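Local coordinates for protein integral membrane indolylacetylinositol arabinosyltransferase EmbB (Mycolicibacterium smegmatis MC2 155, PDB 7BVC) that is a membrane protein that probably transfers arabinose units to build the arabinan of mycobacterial arabinogalactan and binds the drug ethambutol, at residues L399-L404 with I421-F426; V438-A443 with M561-A566; V737-D742 with M1033-S1038; A855-V860 with V952-S957. All blocks are in the same frame, centred on the assembly; numbering follows the deposited sequence.

In the fold
Interactions 1 and 2 lie in the membrane-embedded GT-C part of the chain, and interactions 3 and 4 in the C-terminal domain, on the opposite side of the chain's centre. The first two share a neighbourhood: helix 415-428 and helix 439-443 follow each other in sequence, both touch helix 391-411, and Tyr402 packs on Ile563. Small and aliphatic side chains do the work there, without hydrogen bonds across either contact; interaction 2 is wholly buried, interaction 1 partly. Interaction 3, also buried, depends on backbone hydrogen bonds and one carboxylate-phenol pair. Interaction 4, nearer the surface, adds a single long bond, and its strand 956-957 borders strand 737-739.

Interaction 1. Residues L399-L404 with I421-F426; sequences LITYVL and ITTAAF
Thr401 and Thr423 share one side-chain setting, chi1 -60°, which places OG1 beside the backbone N and sends CG2 anti to it. Because the two helices run in opposite senses, these identical rotamers slide past each other in opposite directions, so that the hydroxyl of Thr401 meets a methyl and not the other hydroxyl. Thr401 OG1 lies 3.4 Å from Thr423 CG2, a van der Waals contact. Each hydroxyl instead bonds back into its own helix, Thr401 OG1 to the carbonyl of Gly397 and Thr423 OG1 to that of Leu419, which is how threonine can face a membrane helix without needing a partner across the gap. Segments 399-404 and 421-426 belong to helix 391-411 and helix 415-428, joined by a short turn into an antiparallel helical hairpin in the GT-C membrane domain; their axes approach to 9.0 Å at an angle of 167°. Thr423 lies at the centre of the contact. Ile400 crosses it at about a right angle, its CG2 branch 4.2 Å from Thr423 CG2. One turn further on, Leu404 also crosses it, and its CD1 stands 4.0 Å from Thr423 OG1. Ala424, a bare methyl, lies loosely beside Thr401, whose OG1 is 3.9 Å from Ala424 N, a contact and not a hydrogen bond. Ala424 also packs on Leu441, and Thr401 CG2 on Ala440, both of the short helix 439-443.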
# COMPACT_ATOMS: atom_id res chain seq x y z
N LEU B 399 7.21 12.50 -29.60
CA LEU B 399 8.39 12.35 -30.45
C LEU B 399 8.31 13.23 -31.69
O LEU B 399 9.31 13.82 -32.10
CB LEU B 399 8.57 10.88 -30.84
CG LEU B 399 9.91 10.49 -31.45
CD1 LEU B 399 11.01 10.57 -30.41
CD2 LEU B 399 9.83 9.10 -32.04
N ILE B 400 7.12 13.33 -32.29
CA ILE B 400 6.94 14.19 -33.45
C ILE B 400 7.18 15.65 -33.08
O ILE B 400 7.76 16.42 -33.87
CB ILE B 400 5.55 13.98 -34.07
CG1 ILE B 400 5.42 12.57 -34.64
CG2 ILE B 400 5.29 15.00 -35.17
CD1 ILE B 400 4.03 12.26 -35.16
N THR B 401 6.75 16.05 -31.89
CA THR B 401 6.99 17.42 -31.45
C THR B 401 8.48 17.73 -31.35
O THR B 401 8.95 18.77 -31.83
CB THR B 401 6.30 17.67 -30.10
OG1 THR B 401 4.89 17.44 -30.24
CG2 THR B 401 6.54 19.09 -29.63
N TYR B 402 9.24 16.82 -30.73
CA TYR B 402 10.68 16.99 -30.63
C TYR B 402 11.33 17.05 -32.01
O TYR B 402 12.21 17.88 -32.26
CB TYR B 402 11.28 15.86 -29.79
CG TYR B 402 12.79 15.80 -29.78
CD1 TYR B 402 13.53 16.61 -28.94
CD2 TYR B 402 13.47 14.92 -30.61
CE1 TYR B 402 14.91 16.55 -28.92
CE2 TYR B 402 14.85 14.85 -30.60
CZ TYR B 402 15.57 15.67 -29.75
OH TYR B 402 16.94 15.61 -29.74
N VAL B 403 10.91 16.16 -32.92
CA VAL B 403 11.49 16.14 -34.26
C VAL B 403 11.22 17.45 -34.98
O VAL B 403 12.10 18.01 -35.64
CB VAL B 403 10.97 14.93 -35.05
CG1 VAL B 403 11.35 15.04 -36.51
CG2 VAL B 403 11.51 13.64 -34.45
N LEU B 404 9.99 17.97 -34.86
CA LEU B 404 9.64 19.21 -35.54
C LEU B 404 10.39 20.40 -34.96
O LEU B 404 10.83 21.29 -35.70
CB LEU B 404 8.13 19.44 -35.47
CG LEU B 404 7.28 18.57 -36.40
CD1 LEU B 404 5.81 18.84 -36.16
CD2 LEU B 404 7.65 18.83 -37.85
N ILE B 421 3.41 23.19 -32.06
CA ILE B 421 2.46 23.63 -31.04
C ILE B 421 1.11 22.94 -31.23
O ILE B 421 0.49 22.48 -30.27
CB ILE B 421 2.32 25.16 -31.07
CG1 ILE B 421 3.67 25.82 -30.81
CG2 ILE B 421 1.30 25.62 -30.04
CD1 ILE B 421 3.59 27.31 -30.59
N THR B 422 0.65 22.83 -32.48
CA THR B 422 -0.60 22.12 -32.74
C THR B 422 -0.46 20.64 -32.41
O THR B 422 -1.40 20.03 -31.87
CB THR B 422 -1.02 22.28 -34.20
OG1 THR B 422 -0.20 21.46 -35.03
CG2 THR B 422 -0.87 23.72 -34.64
N THR B 423 0.69 20.04 -32.72
CA THR B 423 0.90 18.64 -32.37
C THR B 423 0.86 18.43 -30.86
O THR B 423 0.23 17.49 -30.38
CB THR B 423 2.24 18.15 -32.94
OG1 THR B 423 2.23 18.28 -34.37
CG2 THR B 423 2.47 16.70 -32.57
N ALA B 424 1.51 19.32 -30.11
CA ALA B 424 1.50 19.20 -28.65
C ALA B 424 0.10 19.40 -28.09
O ALA B 424 -0.31 18.67 -27.18
CB ALA B 424 2.47 20.21 -28.04
N ALA B 425 -0.65 20.36 -28.63
CA ALA B 425 -2.03 20.55 -28.18
C ALA B 425 -2.88 19.32 -28.45
O ALA B 425 -3.63 18.86 -27.58
CB ALA B 425 -2.63 21.78 -28.86
N PHE B 426 -2.77 18.75 -29.65
CA PHE B 426 -3.60 17.62 -30.01
C PHE B 426 -3.24 16.37 -29.21
O PHE B 426 -4.12 15.58 -28.85
CB PHE B 426 -3.50 17.34 -31.51
CG PHE B 426 -4.56 18.02 -32.32
CD1 PHE B 426 -4.35 19.28 -32.84
CD2 PHE B 426 -5.77 17.40 -32.55
CE1 PHE B 426 -5.33 19.91 -33.58
CE2 PHE B 426 -6.76 18.02 -33.29
CZ PHE B 426 -6.53 19.28 -33.81

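Interaction 2. Residues V438-A443 with M561-A566; sequences VAALLA and MGIIFA
Three alanines of the short helix 439-443 and one of helix 554-570 let two membrane helices meet around a single larger side chain, Ile563. The tight part has two centres. At one, the methyls of Ala439 and Ala566 meet tip to tip, CB to CB at 3.6 Å. At the other, Ala443 CB meets the CG1 methylene of Ile563, also at 3.6 Å. Ile563 reaches this place with CG1 anti to the carbonyl carbon (chi1 -69°) and the chain extended beyond it (chi2 171°), so that CD1 extends across the backbone of Ala440, 4.0 Å from Ala440 CA. With the alanines bringing only methyl groups to these turns, the axes of the short segments come within 8.7 Å while crossing at 136°. Contact is looser along the flanks: Ala440 CB stands 4.3 Å from Ile563 CD1, and Ala439 CB is 4.4 Å from the CG2 branch of Ile563. Leu442, on the exposed side of the short helix, makes almost no contact with helix 554-570, and Leu441 points away and packs on Ile405. At the Ala443 end, Gly562 presents only backbone, and a bound cardiolipin touches both residues as well as Phe565. This alanine-rich crossing of transmembrane helices thus forms part of the wall of a cardiolipin site.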
# COMPACT_ATOMS: atom_id res chain seq x y z
N VAL B 438 4.48 19.11 -23.75
CA VAL B 438 4.96 20.48 -23.58
C VAL B 438 6.37 20.52 -23.02
O VAL B 438 7.01 21.57 -23.04
CB VAL B 438 4.02 21.29 -22.68
CG1 VAL B 438 2.61 21.29 -23.25
CG2 VAL B 438 4.03 20.75 -21.27
N ALA B 439 6.87 19.39 -22.51
CA ALA B 439 8.28 19.32 -22.13
C ALA B 439 9.18 19.54 -23.34
O ALA B 439 10.23 20.18 -23.23
CB ALA B 439 8.58 17.98 -21.47
N ALA B 440 8.77 19.01 -24.50
CA ALA B 440 9.53 19.22 -25.72
C ALA B 440 9.52 20.68 -26.16
O ALA B 440 10.45 21.10 -26.86
CB ALA B 440 8.97 18.34 -26.84
N LEU B 441 8.50 21.45 -25.77
CA LEU B 441 8.45 22.87 -26.08
C LEU B 441 9.26 23.70 -25.10
O LEU B 441 9.93 24.66 -25.50
CB LEU B 441 6.99 23.35 -26.08
CG LEU B 441 6.03 22.71 -27.07
CD1 LEU B 441 4.60 23.00 -26.67
CD2 LEU B 441 6.30 23.21 -28.47
N LEU B 442 9.21 23.35 -23.81
CA LEU B 442 10.04 24.04 -22.83
C LEU B 442 11.52 23.79 -23.07
O LEU B 442 12.34 24.71 -22.93
CB LEU B 442 9.65 23.60 -21.41
CG LEU B 442 8.53 24.37 -20.70
CD1 LEU B 442 7.17 24.11 -21.33
CD2 LEU B 442 8.52 24.00 -19.23
N ALA B 443 11.89 22.56 -23.44
CA ALA B 443 13.30 22.25 -23.66
C ALA B 443 13.87 23.02 -24.85
O ALA B 443 15.08 23.27 -24.90
CB ALA B 443 13.48 20.75 -23.87
N MET B 561 17.90 15.00 -22.18
CA MET B 561 17.85 14.84 -20.73
C MET B 561 16.87 15.83 -20.10
O MET B 561 16.15 15.48 -19.15
CB MET B 561 19.25 15.01 -20.13
CG MET B 561 20.26 13.99 -20.62
SD MET B 561 21.81 14.05 -19.71
CE MET B 561 22.89 14.75 -20.95
N GLY B 562 16.83 17.05 -20.62
CA GLY B 562 15.85 18.01 -20.14
C GLY B 562 14.42 17.53 -20.34
O GLY B 562 13.58 17.67 -19.46
N ILE B 563 14.14 16.96 -21.51
CA ILE B 563 12.80 16.43 -21.78
C ILE B 563 12.47 15.28 -20.84
O ILE B 563 11.36 15.19 -20.32
CB ILE B 563 12.68 16.01 -23.26
CG1 ILE B 563 12.70 17.24 -24.16
CG2 ILE B 563 11.41 15.20 -23.48
CD1 ILE B 563 12.80 16.91 -25.62
N ILE B 564 13.43 14.38 -20.61
CA ILE B 564 13.15 13.24 -19.74
C ILE B 564 12.88 13.71 -18.31
O ILE B 564 11.94 13.23 -17.66
CB ILE B 564 14.31 12.23 -19.79
CG1 ILE B 564 14.45 11.65 -21.20
CG2 ILE B 564 14.09 11.12 -18.79
CD1 ILE B 564 15.50 10.57 -21.31
N PHE B 565 13.67 14.66 -17.81
CA PHE B 565 13.46 15.14 -16.45
C PHE B 565 12.16 15.94 -16.34
O PHE B 565 11.44 15.82 -15.34
CB PHE B 565 14.65 15.98 -16.00
CG PHE B 565 15.76 15.16 -15.39
CD1 PHE B 565 15.64 14.67 -14.11
CD2 PHE B 565 16.90 14.88 -16.11
CE1 PHE B 565 16.65 13.92 -13.55
CE2 PHE B 565 17.92 14.13 -15.56
CZ PHE B 565 17.79 13.65 -14.27
N ALA B 566 11.84 16.74 -17.35
CA ALA B 566 10.58 17.47 -17.34
C ALA B 566 9.39 16.52 -17.42
O ALA B 566 8.33 16.81 -16.86
CB ALA B 566 10.54 18.48 -18.48

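Interaction 3. Residues V737-D742 with M1033-S1038; sequences VLVEPD and MSTYLS
Val737 opens the strand in a non-hydrogen-bonded pair with Leu1037, and its CG2 branch meets Leu1037 CD1 at 4.0 Å, the side chains crossing at about a right angle. Leu738 forms the hydrogen-bonded pair with Tyr1036: Leu738 N to Tyr1036 O is 2.9 Å and nearly straight (175°), and the return bond runs from Tyr1036 N to Leu738 O. The CD1 methyl of Leu738 rests near Ser1038 CB. Strands 737-739 and 1028-1037 are antiparallel neighbours in the mixed sheet of the C-terminal domain, strand 956-957 flanking the other edge of 737-739. Branched Val739, suited to a buried strand, then faces Thr1035, CG2 to CG2 at 3.6 Å, while Met1033, bent at chi3, brings CE within 3.7 Å of Val739 CG2. Glu740 N donates to Ser1034 O. Glu740 is extended beyond CG (chi2 -179°), which carries its carboxylate along Ser1034 to the phenol of Tyr1036. Tyr1036 OH donates to Glu740 OE2 at 2.6 Å, approaching from above the carboxylate plane, with OE2 at the ring edge. Burial would tend to raise the Glu740 pKa; the phenol bond probably favours the charged form. Pro741 points away, but its O is 4.1 Å from Met1033 CE.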
# COMPACT_ATOMS: atom_id res chain seq x y z
N VAL B 737 -15.37 -21.97 -23.76
CA VAL B 737 -15.99 -22.05 -22.44
C VAL B 737 -17.29 -22.83 -22.57
O VAL B 737 -18.09 -22.55 -23.47
CB VAL B 737 -16.24 -20.65 -21.85
CG1 VAL B 737 -16.98 -20.76 -20.53
CG2 VAL B 737 -14.93 -19.92 -21.66
N LEU B 738 -17.50 -23.79 -21.68
CA LEU B 738 -18.68 -24.64 -21.70
C LEU B 738 -19.52 -24.34 -20.47
O LEU B 738 -18.99 -24.27 -19.35
CB LEU B 738 -18.29 -26.12 -21.74
CG LEU B 738 -17.33 -26.52 -22.86
CD1 LEU B 738 -16.70 -27.87 -22.57
CD2 LEU B 738 -18.05 -26.55 -24.20
N VAL B 739 -20.82 -24.18 -20.66
CA VAL B 739 -21.75 -23.79 -19.61
C VAL B 739 -22.80 -24.88 -19.44
O VAL B 739 -23.22 -25.50 -20.41
CB VAL B 739 -22.40 -22.42 -19.92
CG1 VAL B 739 -23.22 -22.50 -21.19
CG2 VAL B 739 -23.26 -21.96 -18.75
N GLU B 740 -23.19 -25.12 -18.18
CA GLU B 740 -24.25 -26.07 -17.89
C GLU B 740 -25.59 -25.34 -17.88
O GLU B 740 -25.85 -24.56 -16.95
CB GLU B 740 -24.02 -26.74 -16.54
CG GLU B 740 -22.78 -27.59 -16.44
CD GLU B 740 -22.62 -28.23 -15.07
OE1 GLU B 740 -23.47 -27.97 -14.20
OE2 GLU B 740 -21.64 -28.97 -14.86
N PRO B 741 -26.45 -25.53 -18.89
CA PRO B 741 -27.76 -24.88 -18.86
C PRO B 741 -28.57 -25.25 -17.63
O PRO B 741 -29.00 -24.38 -16.87
CB PRO B 741 -28.43 -25.39 -20.15
CG PRO B 741 -27.29 -25.77 -21.03
CD PRO B 741 -26.25 -26.32 -20.11
N ASP B 742 -28.78 -26.55 -17.42
CA ASP B 742 -29.47 -27.07 -16.25
C ASP B 742 -28.50 -27.94 -15.47
O ASP B 742 -28.15 -29.04 -15.90
CB ASP B 742 -30.71 -27.86 -16.66
CG ASP B 742 -31.37 -28.56 -15.48
OD1 ASP B 742 -31.92 -27.87 -14.61
OD2 ASP B 742 -31.33 -29.81 -15.43
N MET B 1033 -23.86 -19.72 -12.54
CA MET B 1033 -23.98 -20.93 -13.35
C MET B 1033 -22.65 -21.68 -13.34
O MET B 1033 -21.60 -21.13 -13.01
CB MET B 1033 -24.39 -20.61 -14.80
CG MET B 1033 -25.65 -19.78 -14.92
SD MET B 1033 -26.09 -19.50 -16.65
CE MET B 1033 -26.54 -21.16 -17.15
N SER B 1034 -22.72 -22.96 -13.71
CA SER B 1034 -21.54 -23.82 -13.72
C SER B 1034 -20.87 -23.76 -15.09
O SER B 1034 -21.47 -24.13 -16.10
CB SER B 1034 -21.92 -25.26 -13.37
OG SER B 1034 -22.39 -25.35 -12.04
N THR B 1035 -19.62 -23.30 -15.11
CA THR B 1035 -18.87 -23.10 -16.34
C THR B 1035 -17.48 -23.70 -16.19
O THR B 1035 -16.89 -23.66 -15.11
CB THR B 1035 -18.75 -21.61 -16.69
OG1 THR B 1035 -18.37 -20.88 -15.52
CG2 THR B 1035 -20.08 -21.08 -17.20
N TYR B 1036 -16.96 -24.25 -17.29
CA TYR B 1036 -15.63 -24.85 -17.31
C TYR B 1036 -14.90 -24.44 -18.58
O TYR B 1036 -15.49 -24.40 -19.67
CB TYR B 1036 -15.70 -26.38 -17.23
CG TYR B 1036 -16.71 -26.91 -16.25
CD1 TYR B 1036 -16.43 -26.97 -14.89
CD2 TYR B 1036 -17.94 -27.38 -16.69
CE1 TYR B 1036 -17.36 -27.46 -14.00
CE2 TYR B 1036 -18.87 -27.87 -15.80
CZ TYR B 1036 -18.57 -27.91 -14.46
OH TYR B 1036 -19.50 -28.41 -13.58
N LEU B 1037 -13.61 -24.14 -18.45
CA LEU B 1037 -12.78 -23.84 -19.60
C LEU B 1037 -12.36 -25.15 -20.26
O LEU B 1037 -11.76 -26.01 -19.61
CB LEU B 1037 -11.56 -23.03 -19.18
CG LEU B 1037 -10.62 -22.59 -20.31
CD1 LEU B 1037 -11.37 -21.75 -21.32
CD2 LEU B 1037 -9.44 -21.83 -19.74
N SER B 1038 -12.68 -25.30 -21.55
CA SER B 1038 -12.47 -26.56 -22.24
C SER B 1038 -10.99 -26.94 -22.26
O SER B 1038 -10.13 -26.12 -22.61
CB SER B 1038 -13.01 -26.47 -23.66
OG SER B 1038 -12.75 -27.67 -24.38

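Interaction 4. Residues A855-V860 with V952-S957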
# COMPACT_ATOMS: atom_id res chain seq x y z
N ALA B 855 -16.42 -37.60 -26.47
CA ALA B 855 -16.04 -36.37 -27.15
C ALA B 855 -16.83 -35.17 -26.65
O ALA B 855 -16.38 -34.03 -26.84
CB ALA B 855 -16.23 -36.53 -28.66
N ALA B 856 -17.98 -35.39 -26.02
CA ALA B 856 -18.85 -34.32 -25.58
C ALA B 856 -19.08 -34.26 -24.07
O ALA B 856 -19.56 -33.23 -23.59
CB ALA B 856 -20.22 -34.41 -26.27
N HIS B 857 -18.76 -35.32 -23.33
CA HIS B 857 -18.98 -35.37 -21.88
C HIS B 857 -17.67 -35.71 -21.17
O HIS B 857 -17.55 -36.77 -20.56
CB HIS B 857 -20.06 -36.39 -21.53
CG HIS B 857 -21.39 -36.10 -22.15
ND1 HIS B 857 -22.23 -35.11 -21.68
CD2 HIS B 857 -22.03 -36.68 -23.19
CE1 HIS B 857 -23.33 -35.09 -22.41
NE2 HIS B 857 -23.24 -36.03 -23.33
N PRO B 858 -16.67 -34.82 -21.24
CA PRO B 858 -15.37 -35.16 -20.67
C PRO B 858 -15.19 -34.77 -19.21
O PRO B 858 -14.16 -34.19 -18.87
CB PRO B 858 -14.41 -34.37 -21.56
CG PRO B 858 -15.17 -33.11 -21.82
CD PRO B 858 -16.65 -33.49 -21.87
N LEU B 859 -16.14 -35.09 -18.33
CA LEU B 859 -16.01 -34.67 -16.94
C LEU B 859 -16.85 -35.55 -16.03
O LEU B 859 -17.89 -36.08 -16.43
CB LEU B 859 -16.42 -33.21 -16.75
CG LEU B 859 -15.33 -32.13 -16.80
CD1 LEU B 859 -15.97 -30.75 -16.76
CD2 LEU B 859 -14.35 -32.29 -15.66
N VAL B 860 -16.37 -35.70 -14.79
CA VAL B 860 -17.16 -36.19 -13.67
C VAL B 860 -16.97 -35.19 -12.53
O VAL B 860 -15.84 -34.95 -12.10
CB VAL B 860 -16.73 -37.60 -13.22
CG1 VAL B 860 -17.31 -37.92 -11.86
CG2 VAL B 860 -17.17 -38.63 -14.25
N VAL B 952 -22.15 -36.39 -13.94
CA VAL B 952 -21.48 -36.30 -15.23
C VAL B 952 -22.21 -35.26 -16.08
O VAL B 952 -23.23 -35.56 -16.72
CB VAL B 952 -21.38 -37.69 -15.91
CG1 VAL B 952 -22.75 -38.35 -16.08
CG2 VAL B 952 -20.66 -37.57 -17.25
N PRO B 953 -21.73 -34.02 -16.10
CA PRO B 953 -22.51 -32.94 -16.70
C PRO B 953 -22.59 -33.02 -18.22
O PRO B 953 -21.69 -33.53 -18.89
CB PRO B 953 -21.75 -31.68 -16.27
CG PRO B 953 -20.38 -32.14 -15.95
CD PRO B 953 -20.51 -33.54 -15.44
N GLU B 954 -23.70 -32.51 -18.74
CA GLU B 954 -23.88 -32.29 -20.17
C GLU B 954 -23.67 -30.81 -20.45
O GLU B 954 -24.35 -29.96 -19.86
CB GLU B 954 -25.27 -32.73 -20.62
CG GLU B 954 -25.65 -32.26 -22.01
CD GLU B 954 -26.84 -33.00 -22.58
OE1 GLU B 954 -26.63 -34.03 -23.26
OE2 GLU B 954 -27.98 -32.56 -22.36
N LEU B 955 -22.73 -30.49 -21.33
CA LEU B 955 -22.23 -29.13 -21.50
C LEU B 955 -22.70 -28.54 -22.83
O LEU B 955 -23.30 -29.21 -23.67
CB LEU B 955 -20.71 -29.11 -21.40
CG LEU B 955 -20.14 -29.52 -20.04
CD1 LEU B 955 -18.70 -29.97 -20.16
CD2 LEU B 955 -20.27 -28.37 -19.06
N GLN B 956 -22.40 -27.26 -23.00
CA GLN B 956 -22.76 -26.49 -24.18
C GLN B 956 -21.93 -25.22 -24.20
O GLN B 956 -21.58 -24.68 -23.14
CB GLN B 956 -24.26 -26.15 -24.20
CG GLN B 956 -24.76 -25.59 -25.52
CD GLN B 956 -26.25 -25.29 -25.49
OE1 GLN B 956 -26.85 -24.99 -26.52
NE2 GLN B 956 -26.84 -25.37 -24.31
N SER B 957 -21.61 -24.74 -25.40
CA SER B 957 -20.77 -23.57 -25.56
C SER B 957 -21.47 -22.32 -25.02
O SER B 957 -22.66 -22.33 -24.70
CB SER B 957 -20.40 -23.37 -27.03
OG SER B 957 -19.37 -22.41 -27.17
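Pro953 O is the best-held polar atom here, and across the contact one hydrogen bond grips it: His857 ND1 donates to it at 3.3 Å, long but nearly straight (167°). The oxygen lies close to the imidazole plane, at the ring edge, whereas the donor sits above the plane of the carbonyl. With CG beside the backbone N (chi1 -60°), His857 brings the end of its ring up to segment 952-957, where it runs alongside Glu954, both side chains pointing the same way. His857 CE1 stands 3.5 Å from Glu954 CB, and the carboxylate plane is turned 25° from that of the ring; the acid's charge, not in a salt bridge, may favour the protonated imidazole, although Arg920, which also touches His857, would oppose this. Histidine suits this partly exposed place, since ND1 can bond a carbonyl while the adjacent CE1 lies along the acid's side chain. Pro858 forms the centre of an inverse gamma turn, which bends the chain sharply, closed by a weak Leu859 N to His857 O bond. Leu859 O lies 3.3 Å from the CG2 branch of Val952. On the buried side the contacts are apolar and looser: Leu859 CB faces Pro953 CG at 4.2 Å, and the Leu859 and Leu955 methyls meet CD1 to CD1 at 4.4 Å. Segment 855-860 follows helix 851-854 and leads into strand 860-866, while Ser957 occupies the N-cap position of helix 958-961; Leu859 and Leu955 both pack on Tyr1036 of strand 1028-1037, joining the loop before one sheet to the edge of another.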